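Side-chain contacts in histidine acid phosphatase (PDB 6RXD), which probably hydrolyses phosphate esters of inositol polyphosphates such as phytate, and perhaps of 2,3-bisphosphoglycerate, as a histidine acid phytase: residues 72-75 against 76-79; 80-83 against 84-88. All blocks are in the same frame, centred on the assembly; numbering follows the deposited sequence. Where two conformers were deposited one is given.

Contact 1: residues 72-75 against 76-79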
# COMPACT_ATOMS: atom_id res chain seq x y z
N PHE A 72 -7.79 -34.86 -8.56
CA PHE A 72 -8.15 -33.81 -9.50
C PHE A 72 -9.39 -34.22 -10.29
O PHE A 72 -9.63 -35.42 -10.50
CB PHE A 72 -7.01 -33.51 -10.48
CG PHE A 72 -5.89 -32.71 -9.88
CD1 PHE A 72 -6.05 -31.35 -9.63
CD2 PHE A 72 -4.69 -33.31 -9.53
CE1 PHE A 72 -5.03 -30.60 -9.06
CE2 PHE A 72 -3.66 -32.56 -8.97
CZ PHE A 72 -3.83 -31.21 -8.74
N LYS A 73 -10.16 -33.24 -10.73
CA LYS A 73 -11.37 -33.54 -11.50
C LYS A 73 -11.10 -34.11 -12.89
O LYS A 73 -11.91 -34.87 -13.43
CB LYS A 73 -12.28 -32.31 -11.59
CG LYS A 73 -13.02 -32.02 -10.29
CD LYS A 73 -14.34 -31.30 -10.54
CE LYS A 73 -15.32 -31.50 -9.38
NZ LYS A 73 -16.36 -30.43 -9.38
N SER A 74 -9.94 -33.77 -13.45
CA SER A 74 -9.52 -34.34 -14.74
C SER A 74 -8.02 -34.21 -14.92
O SER A 74 -7.35 -33.48 -14.19
CB SER A 74 -10.23 -33.66 -15.91
OG SER A 74 -9.68 -32.37 -16.16
N GLU A 75 -7.49 -34.93 -15.91
CA GLU A 75 -6.08 -34.87 -16.26
C GLU A 75 -5.70 -33.49 -16.77
O GLU A 75 -4.63 -32.97 -16.44
CB GLU A 75 -5.74 -35.92 -17.33
CG GLU A 75 -5.66 -37.33 -16.79
CD GLU A 75 -4.40 -37.56 -15.98
OE1 GLU A 75 -3.32 -37.09 -16.41
OE2 GLU A 75 -4.49 -38.20 -14.91
N ALA A 76 -6.56 -32.89 -17.58
CA ALA A 76 -6.31 -31.53 -18.06
C ALA A 76 -6.30 -30.52 -16.91
O ALA A 76 -5.48 -29.62 -16.89
CB ALA A 76 -7.34 -31.13 -19.13
N ILE A 77 -7.23 -30.67 -15.97
CA ILE A 77 -7.28 -29.78 -14.80
C ILE A 77 -6.03 -29.92 -13.91
O ILE A 77 -5.47 -28.92 -13.44
CB ILE A 77 -8.59 -30.03 -14.01
CG1 ILE A 77 -9.76 -29.39 -14.77
CG2 ILE A 77 -8.50 -29.50 -12.59
CD1 ILE A 77 -11.15 -29.77 -14.22
N LYS A 78 -5.58 -31.16 -13.71
CA LYS A 78 -4.34 -31.43 -12.98
C LYS A 78 -3.19 -30.70 -13.64
O LYS A 78 -2.46 -29.95 -12.99
CB LYS A 78 -4.03 -32.93 -13.01
CG LYS A 78 -2.74 -33.31 -12.29
CD LYS A 78 -2.22 -34.69 -12.71
CE LYS A 78 -3.33 -35.71 -12.81
NZ LYS A 78 -2.80 -37.10 -12.97
N ALA A 79 -3.01 -30.94 -14.93
CA ALA A 79 -1.89 -30.34 -15.64
C ALA A 79 -1.91 -28.82 -15.58
O ALA A 79 -0.87 -28.18 -15.42
CB ALA A 79 -1.86 -30.82 -17.10
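Phe72 lies with one ring face against Lys78, an example of how residues just ahead of a helix fold back onto its first turn. Lys78 CA stands 3.8 Å from the ring centroid and only 14° off its normal, a CH-pi contact; Lys78 CB also stands over that face, and Phe72 CD2 lies 3.4 Å from Lys78 CG. Lys73 lends its CB to Ile77 CD1 at 3.8 Å, while its amine runs off to the carbonyl of Ser246. Ser74 is the N-cap: its OG, set between the backbone N and the carbonyl carbon (chi1 76°), accepts from Ile77 N at 3.0 Å with an N-H...O angle of 161°, and so satisfies a first-turn amide. Its carbonyl then takes Lys78 N. Glu75 bends at chi2 and runs alongside Lys78, which itself kinks at chi3; Lys78 NZ reaches Glu75 OE2 at 2.8 Å on the syn side, out of the carboxylate plane, closing a salt bridge at the surface. Phe72 is buried on Ala63 and Ala66 of helix 55-69 and meets the ring of Phe249, so the start of helix 75-95 packs against helix 55-69 and against Ile248 and Phe249.

Contact 2: residues 80-83 against 84-88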
# COMPACT_ATOMS: atom_id res chain seq x y z
N GLU A 80 -3.10 -28.24 -15.69
CA GLU A 80 -3.21 -26.78 -15.70
C GLU A 80 -2.89 -26.19 -14.33
O GLU A 80 -2.20 -25.17 -14.24
CB GLU A 80 -4.58 -26.30 -16.20
CG GLU A 80 -4.78 -24.79 -16.15
CD GLU A 80 -4.02 -24.04 -17.24
OE1 GLU A 80 -3.40 -24.69 -18.11
OE2 GLU A 80 -4.04 -22.79 -17.22
N PHE A 81 -3.36 -26.84 -13.27
CA PHE A 81 -3.10 -26.37 -11.91
C PHE A 81 -1.60 -26.41 -11.61
O PHE A 81 -1.03 -25.43 -11.12
CB PHE A 81 -3.89 -27.23 -10.92
CG PHE A 81 -3.91 -26.69 -9.51
CD1 PHE A 81 -4.62 -25.54 -9.21
CD2 PHE A 81 -3.23 -27.35 -8.50
CE1 PHE A 81 -4.64 -25.05 -7.91
CE2 PHE A 81 -3.26 -26.87 -7.20
CZ PHE A 81 -3.96 -25.73 -6.90
N VAL A 82 -0.94 -27.52 -11.93
CA VAL A 82 0.49 -27.66 -11.69
C VAL A 82 1.29 -26.66 -12.54
O VAL A 82 2.29 -26.10 -12.10
CB VAL A 82 0.96 -29.11 -11.94
CG1 VAL A 82 2.47 -29.24 -11.77
CG2 VAL A 82 0.24 -30.08 -11.01
N LYS A 83 0.82 -26.41 -13.77
CA LYS A 83 1.49 -25.43 -14.64
C LYS A 83 1.42 -24.02 -14.05
O LYS A 83 2.39 -23.25 -14.10
CB LYS A 83 0.87 -25.42 -16.04
CG LYS A 83 1.51 -24.41 -16.99
CD LYS A 83 0.84 -24.39 -18.37
CE LYS A 83 1.47 -23.31 -19.26
NZ LYS A 83 0.81 -23.20 -20.58
N ASN A 84 0.25 -23.67 -13.51
CA ASN A 84 0.07 -22.34 -12.93
C ASN A 84 1.00 -22.15 -11.74
O ASN A 84 1.68 -21.12 -11.61
CB ASN A 84 -1.39 -22.12 -12.51
CG ASN A 84 -2.30 -21.85 -13.69
OD1 ASN A 84 -1.87 -21.26 -14.68
ND2 ASN A 84 -3.54 -22.31 -13.61
N LEU A 85 1.04 -23.16 -10.88
CA LEU A 85 1.89 -23.09 -9.68
C LEU A 85 3.36 -23.03 -10.05
O LEU A 85 4.09 -22.18 -9.55
CB LEU A 85 1.63 -24.28 -8.75
CG LEU A 85 0.24 -24.40 -8.12
CD1 LEU A 85 0.13 -25.71 -7.36
CD2 LEU A 85 -0.00 -23.25 -7.18
N SER A 86 3.81 -23.92 -10.94
CA SER A 86 5.20 -23.93 -11.39
C SER A 86 5.60 -22.59 -12.00
O SER A 86 6.70 -22.10 -11.79
CB SER A 86 5.43 -25.04 -12.41
OG SER A 86 5.28 -26.31 -11.81
N GLY A 87 4.67 -22.01 -12.76
CA GLY A 87 4.92 -20.74 -13.42
C GLY A 87 5.12 -19.58 -12.47
O GLY A 87 6.05 -18.80 -12.63
N ILE A 88 4.24 -19.44 -11.47
CA ILE A 88 4.40 -18.32 -10.54
C ILE A 88 5.62 -18.52 -9.64
O ILE A 88 6.31 -17.56 -9.26
CB ILE A 88 3.10 -18.01 -9.73
CG1 ILE A 88 3.20 -16.62 -9.09
CG2 ILE A 88 2.84 -19.08 -8.67
CD1 ILE A 88 1.86 -16.00 -8.75
O HOH W 1 -1.48 -21.81 -17.14
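Asn84 N to Glu80 O, Leu85 N to Phe81 O, Ser86 N to Val82 O and Gly87 N to Lys83 O form an unbroken run of i to i+4 bonds, 2.9 to 3.1 Å long, through the middle of helix 75-95. Upon this regular backbone the side chains sort into an apolar and a polar side. Phe81 and Leu85, one turn apart, pack together: Leu85 CD1 touches Phe81 CE2 at 3.6 Å. The CG of the leucine stands over one face of the ring. Around the pair close Leu59 and Met60 of helix 55-69 and Leu308 and Leu311 of helix 301-317, while Phe249 meets the Phe81 ring edge-to-face. Ser86, in the conformer described of two, turns OG beside its own backbone N (chi1 -66°) and donates to Val82 O at 3.0 Å. That oxygen thus receives two donors of one residue, OG and N, from opposite faces of the carbonyl plane. On the polar side Glu80, also modelled twice, faces Asn84 with carboxylate and amide planes at 90°. They do not bond directly: Glu80 OE2 and Asn84 ND2 stay 3.7 Å apart, and a water joins the two side chains by donating to Glu80 OE2 at 2.7 Å and to Asn84 OD1 at 2.6 Å. Both groups are also held from outside, Glu80 OE2 by Gln332 NE2, Asn84 OD1 by Ala329 N and Asn84 ND2 by Tyr333 OH. The Ala329 N-H, which can only donate, favours OD1 at that end of the buried amide, and ND2 is then matched by Tyr333 OH. In this conformer Glu80 OE2 accepts hydrogen bonds from both the water and Gln332, consistent with an ionised carboxylate.

Contacts 1 and 2 are consecutive portions of one helix, their centres 12 Å apart, and they join in a single apolar seam where Phe72 CE1 meets Phe81 CD2 at 3.8 Å, with Phe249 touching both rings. Residues 72-79 form the capped start near the surface, and 80-88 the partly buried continuation, where Phe81 and Leu85 touch both helix 55-69 and helix 301-317. A zinc site lies near each of the two contacts. Lys73 comes within about 6 Å, side chain to ion, of the zinc held by His242 and Glu251; Gly87 is about 9 Å from the zinc ion bound by Glu94 and His326, and about 4 Å from the nearest part of the His326 side chain.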